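Local coordinates for exonuclease (Laribacter hongkongensis, PDB 3SYY) that digests double-stranded DNA with strict 5'-to-3' polarity, acting as an alkaline exonuclease of the lambda exonuclease-like family, at the interface of chains A and B. Residues are numbered along the deposited sequence; one frame, centred on the assembly and turned at random. Chains: chain A/B, Exonuclease.

Contact 1: the interface of chains A and B. Residues chain A 41, 44-45, 48, 194, 198; chain B 118-119, 122, 126.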
loop_
_atom_site.group_PDB
_atom_site.type_symbol
_atom_site.label_atom_id
_atom_site.label_comp_id
_atom_site.label_asym_id
_atom_site.label_seq_id
_atom_site.Cartn_x
_atom_site.Cartn_y
_atom_site.Cartn_z
ATOM N N ALA A 41 -15.542 7.692 12.220
ATOM C CA ALA A 41 -14.359 8.381 12.729
ATOM C C ALA A 41 -13.976 9.525 11.800
ATOM O O ALA A 41 -13.650 10.637 12.242
ATOM C CB ALA A 41 -13.185 7.373 12.924
ATOM N N ILE A 44 -16.524 12.349 12.391
ATOM C CA ILE A 44 -16.274 12.964 13.738
ATOM C C ILE A 44 -15.131 13.956 13.656
ATOM O O ILE A 44 -15.271 15.131 14.057
ATOM C CB ILE A 44 -16.026 11.912 14.822
ATOM C CG1 ILE A 44 -17.325 11.164 15.074
ATOM C CG2 ILE A 44 -15.472 12.588 16.140
ATOM C CD1 ILE A 44 -17.163 9.839 15.811
ATOM N N CYS A 45 -14.005 13.520 13.082
ATOM C CA CYS A 45 -12.860 14.394 12.979
ATOM C C CYS A 45 -13.140 15.621 12.087
ATOM O O CYS A 45 -12.657 16.705 12.356
ATOM C CB CYS A 45 -11.582 13.622 12.535
ATOM S SG CYS A 45 -11.211 12.255 13.679
ATOM N N LEU A 48 -15.309 18.035 14.267
ATOM C CA LEU A 48 -14.524 18.603 15.380
ATOM C C LEU A 48 -13.434 19.543 14.941
ATOM O O LEU A 48 -13.271 20.634 15.542
ATOM C CB LEU A 48 -13.918 17.471 16.231
ATOM C CG LEU A 48 -14.911 16.768 17.139
ATOM C CD1 LEU A 48 -14.225 15.527 17.788
ATOM C CD2 LEU A 48 -15.497 17.779 18.223
ATOM N N GLU A 194 -21.770 11.175 19.618
ATOM C CA GLU A 194 -20.377 11.014 19.937
ATOM C C GLU A 194 -19.665 12.356 20.074
ATOM O O GLU A 194 -18.857 12.537 20.993
ATOM C CB GLU A 194 -19.693 10.038 19.002
ATOM C CG GLU A 194 -18.259 9.919 19.290
ATOM C CD GLU A 194 -17.823 8.477 19.554
ATOM O OE1 GLU A 194 -18.579 7.520 19.294
ATOM O OE2 GLU A 194 -16.696 8.327 20.023
ATOM N N LEU A 198 -17.989 13.668 23.500
ATOM C CA LEU A 198 -16.604 14.115 23.575
ATOM C C LEU A 198 -16.507 15.552 24.079
ATOM O O LEU A 198 -15.632 15.896 24.916
ATOM C CB LEU A 198 -15.939 14.059 22.209
ATOM C CG LEU A 198 -15.278 12.770 21.705
ATOM C CD1 LEU A 198 -15.194 11.580 22.669
ATOM C CD2 LEU A 198 -15.748 12.377 20.253
ATOM N N THR B 118 -5.857 12.489 13.895
ATOM C CA THR B 118 -6.790 13.077 14.866
ATOM C C THR B 118 -7.512 12.003 15.582
ATOM O O THR B 118 -7.656 12.073 16.796
ATOM C CB THR B 118 -7.773 14.001 14.145
ATOM O OG1 THR B 118 -6.992 15.048 13.585
ATOM C CG2 THR B 118 -8.787 14.612 15.148
ATOM N N TRP B 119 -7.998 10.995 14.841
ATOM C CA TRP B 119 -8.740 9.904 15.492
ATOM C C TRP B 119 -7.917 9.086 16.504
ATOM O O TRP B 119 -8.436 8.644 17.536
ATOM C CB TRP B 119 -9.411 8.972 14.463
ATOM C CG TRP B 119 -10.350 8.001 15.128
ATOM C CD1 TRP B 119 -10.220 6.637 15.193
ATOM C CD2 TRP B 119 -11.569 8.323 15.815
ATOM N NE1 TRP B 119 -11.289 6.100 15.884
ATOM C CE2 TRP B 119 -12.115 7.114 16.294
ATOM C CE3 TRP B 119 -12.240 9.523 16.091
ATOM C CZ2 TRP B 119 -13.338 7.060 17.013
ATOM C CZ3 TRP B 119 -13.467 9.478 16.820
ATOM C CH2 TRP B 119 -13.983 8.245 17.278
ATOM N N ILE B 122 -7.881 11.152 19.574
ATOM C CA ILE B 122 -9.201 11.025 20.202
ATOM C C ILE B 122 -9.344 9.702 20.925
ATOM O O ILE B 122 -9.861 9.631 22.066
ATOM C CB ILE B 122 -10.359 11.247 19.167
ATOM C CG1 ILE B 122 -10.320 12.722 18.759
ATOM C CG2 ILE B 122 -11.718 10.793 19.755
ATOM C CD1 ILE B 122 -11.266 13.122 17.593
ATOM N N LYS B 126 -10.127 9.046 24.908
ATOM C CA LYS B 126 -11.159 8.082 25.336
ATOM C C LYS B 126 -10.650 7.022 26.317
ATOM O O LYS B 126 -11.279 6.776 27.346
ATOM C CB LYS B 126 -11.770 7.349 24.143
ATOM C CG LYS B 126 -12.691 8.156 23.258
ATOM C CD LYS B 126 -13.262 7.178 22.251
ATOM C CE LYS B 126 -13.974 7.882 21.167
ATOM N NZ LYS B 126 -14.806 6.862 20.476
#

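Contact 2: the interface of chains A and B. Residues chain A 48, 198-199, 202-203; chain B 162-163.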
loop_
_atom_site.group_PDB
_atom_site.type_symbol
_atom_site.label_atom_id
_atom_site.label_comp_id
_atom_site.label_asym_id
_atom_site.label_seq_id
_atom_site.Cartn_x
_atom_site.Cartn_y
_atom_site.Cartn_z
ATOM N N LEU A 48 -15.309 18.035 14.267
ATOM C CA LEU A 48 -14.524 18.603 15.380
ATOM C C LEU A 48 -13.434 19.543 14.941
ATOM O O LEU A 48 -13.271 20.634 15.542
ATOM C CB LEU A 48 -13.918 17.471 16.231
ATOM C CG LEU A 48 -14.911 16.768 17.139
ATOM C CD1 LEU A 48 -14.225 15.527 17.788
ATOM C CD2 LEU A 48 -15.497 17.779 18.223
ATOM N N LEU A 198 -17.989 13.668 23.500
ATOM C CA LEU A 198 -16.604 14.115 23.575
ATOM C C LEU A 198 -16.507 15.552 24.079
ATOM O O LEU A 198 -15.632 15.896 24.916
ATOM C CB LEU A 198 -15.939 14.059 22.209
ATOM C CG LEU A 198 -15.278 12.770 21.705
ATOM C CD1 LEU A 198 -15.194 11.580 22.669
ATOM C CD2 LEU A 198 -15.748 12.377 20.253
ATOM N N LYS A 199 -17.369 16.395 23.544
ATOM C CA LYS A 199 -17.339 17.816 23.894
ATOM C C LYS A 199 -17.670 18.071 25.399
ATOM O O LYS A 199 -16.996 18.898 26.060
ATOM C CB LYS A 199 -18.270 18.622 22.968
ATOM C CG LYS A 199 -17.621 19.068 21.630
ATOM C CD LYS A 199 -18.657 19.839 20.828
ATOM C CE LYS A 199 -18.106 20.270 19.517
ATOM N NZ LYS A 199 -19.265 20.624 18.617
ATOM N N ALA A 202 -14.726 16.936 27.525
ATOM C CA ALA A 202 -13.620 17.877 27.478
ATOM C C ALA A 202 -13.953 19.165 28.249
ATOM O O ALA A 202 -13.085 19.717 28.950
ATOM C CB ALA A 202 -13.207 18.190 26.043
ATOM N N ALA A 203 -15.195 19.632 28.098
ATOM C CA ALA A 203 -15.642 20.875 28.739
ATOM C C ALA A 203 -15.646 20.736 30.291
ATOM O O ALA A 203 -15.142 21.612 31.018
ATOM C CB ALA A 203 -17.016 21.308 28.185
ATOM N N ASP B 162 -9.857 22.517 24.064
ATOM C CA ASP B 162 -9.945 21.651 25.224
ATOM C C ASP B 162 -9.761 20.164 24.845
ATOM O O ASP B 162 -9.955 19.320 25.684
ATOM C CB ASP B 162 -11.277 21.861 25.996
ATOM C CG ASP B 162 -12.516 21.592 25.127
ATOM O OD1 ASP B 162 -13.662 21.842 25.618
ATOM O OD2 ASP B 162 -12.371 21.133 23.942
ATOM N N MET B 163 -9.439 19.870 23.578
ATOM C CA MET B 163 -9.128 18.479 23.152
ATOM C C MET B 163 -7.741 18.313 22.532
ATOM O O MET B 163 -7.389 17.215 22.141
ATOM C CB MET B 163 -10.148 18.000 22.105
ATOM C CG MET B 163 -11.530 17.847 22.624
ATOM S SD MET B 163 -12.622 17.206 21.292
ATOM C CE MET B 163 -14.227 17.354 22.079
HETATM O O HOH W 1 -15.873 20.913 24.796
HETATM O O HOH W 2 -10.425 19.369 28.423
#

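Contact 1: the interface of chains A and B
A:Ala41 sets its methyl group over one face of the B:Trp119 indole, near the bond shared by the two rings. CB stands 3.4 Å from the centroid of the five-membered ring, a CH-pi contact, and it also lies over the neighbouring six-membered ring. The two chains are copies of a PD-(D/E)XK nuclease of the lambda exonuclease-like family. Here helix 118-127 of chain B packs against helices 34-49 and 174-205 of chain A. CG of B:Trp119 is anti to its backbone N (chi1 -171°), which carries the indole away from its own helix and across helix 34-49 of A, its six-membered ring pointing towards helix 174-205.

Beyond the six-membered ring sits A:Ile44. Its CD1 approaches B:Trp119 CZ3 to 3.8 Å, displaced from the ring plane towards the side occupied by the alanine methyl. CG2 and CD1 both meet the outer end of the six-membered ring from the alanine side, CG2 nearer the ring plane, and neither stacks on its centre.

A:Cys45 fills the angle between three chain B residues. Its SG lies 3.7 Å from CG2 of B:Thr118 and 3.8 Å from CE3 of B:Trp119, with CD1 of B:Ile122 slightly farther away. Within chain A the thiol also makes a weak hydrogen bond back to the carbonyl of A:Ala41. Further along, A:Leu48 and B:Ile122 meet methyl to methyl, CD1 to CD1 at 3.8 Å, with their side chains inclined to one another.

Polar contact comes from helix 174-205. B:Lys126, extended beyond CG, meets A:Glu194 at about a right angle and forms a salt bridge and hydrogen bond. NZ is modelled 2.4 Å from OE2, so short that the exact length deserves caution. The carboxylate receives it on its syn lone pair, and a bend at chi2 (125°) turns the carboxylate out of line with the first part of the glutamate chain. CD1 of A:Leu198 comes no nearer than 4.2 Å to CE of the lysine, a loose approach to the end of its aliphatic chain.

Contact 2: the interface of chains A and B
B:Met163 pushes its terminal methyl against the backbone of A:Leu198 and A:Lys199, while B:Asp162 meets the methyl of A:Ala202 one turn further along the same helix. The methionine CE lies 3.5 Å from the carbonyl O of A:Leu198 and 3.6 Å from CA of A:Lys199. It also reaches CB of A:Leu198 and, more loosely, CD2 of A:Leu48 at 4.1 Å, so its tip spans two helices of chain A. B:Met163 crosses the side chain of A:Leu48 at about a right angle and that of A:Lys199 obliquely.

CB of A:Ala202 rests on the aspartate, 3.5 Å from the main-chain O of B:Asp162 and close to its carboxylate carbon. The same methyl also lies 3.8 Å from CG of B:Met163, which places it against both neighbours.

The two chains make no direct hydrogen bond here; the polar links in this patch run through water. Water 1 lies 2.6 Å from A:Lys199 O and also contacts OD1 of B:Asp162. Water 2 joins the main-chain carbonyls, 2.7 Å from A:Ala202 O and 2.8 Å from B:Asp162 O. An aspartate facing helix carbonyls would be expected to meet some repulsion, which the intervening waters may ease.

Torsions place these groups. The methionine is extended beyond CG (chi2 -178°, chi3 -172°), which carries CE out to the helix. CG of B:Asp162 takes the crowded position between its backbone N and carbonyl carbon (chi1 59°), which brings the carboxylate beside the alanine methyl.

On chain B the two residues belong to the 3-10 helix 161-163, between strands 149-155 and 165-171. On chain A, A:Leu198 to A:Ala203 lie near the C-terminal end of the long helix 174-205, which reaches out over the neighbouring subunit, with A:Leu48 coming from helix 34-49.

Contacts 1 and 2 form one continuous seam, their C-alpha centres about 9 Å apart. Both use A:Leu48 and A:Leu198, so helices 34-49 and 174-205 of chain A serve both, facing helix 118-127 of chain B in contact 1 and its 3-10 helix 161-163 in contact 2. Different surfaces of the two copies meet and the interface is not an exact two-fold, which suits head-to-tail association. With three copies in the deposited assembly, this agrees with the ring-shaped trimer of lambda exonuclease. Helix 118-127 follows strand 109-114, bearing metal-binding B:Glu112 and B:Ile113, so assembly may bear on the active site.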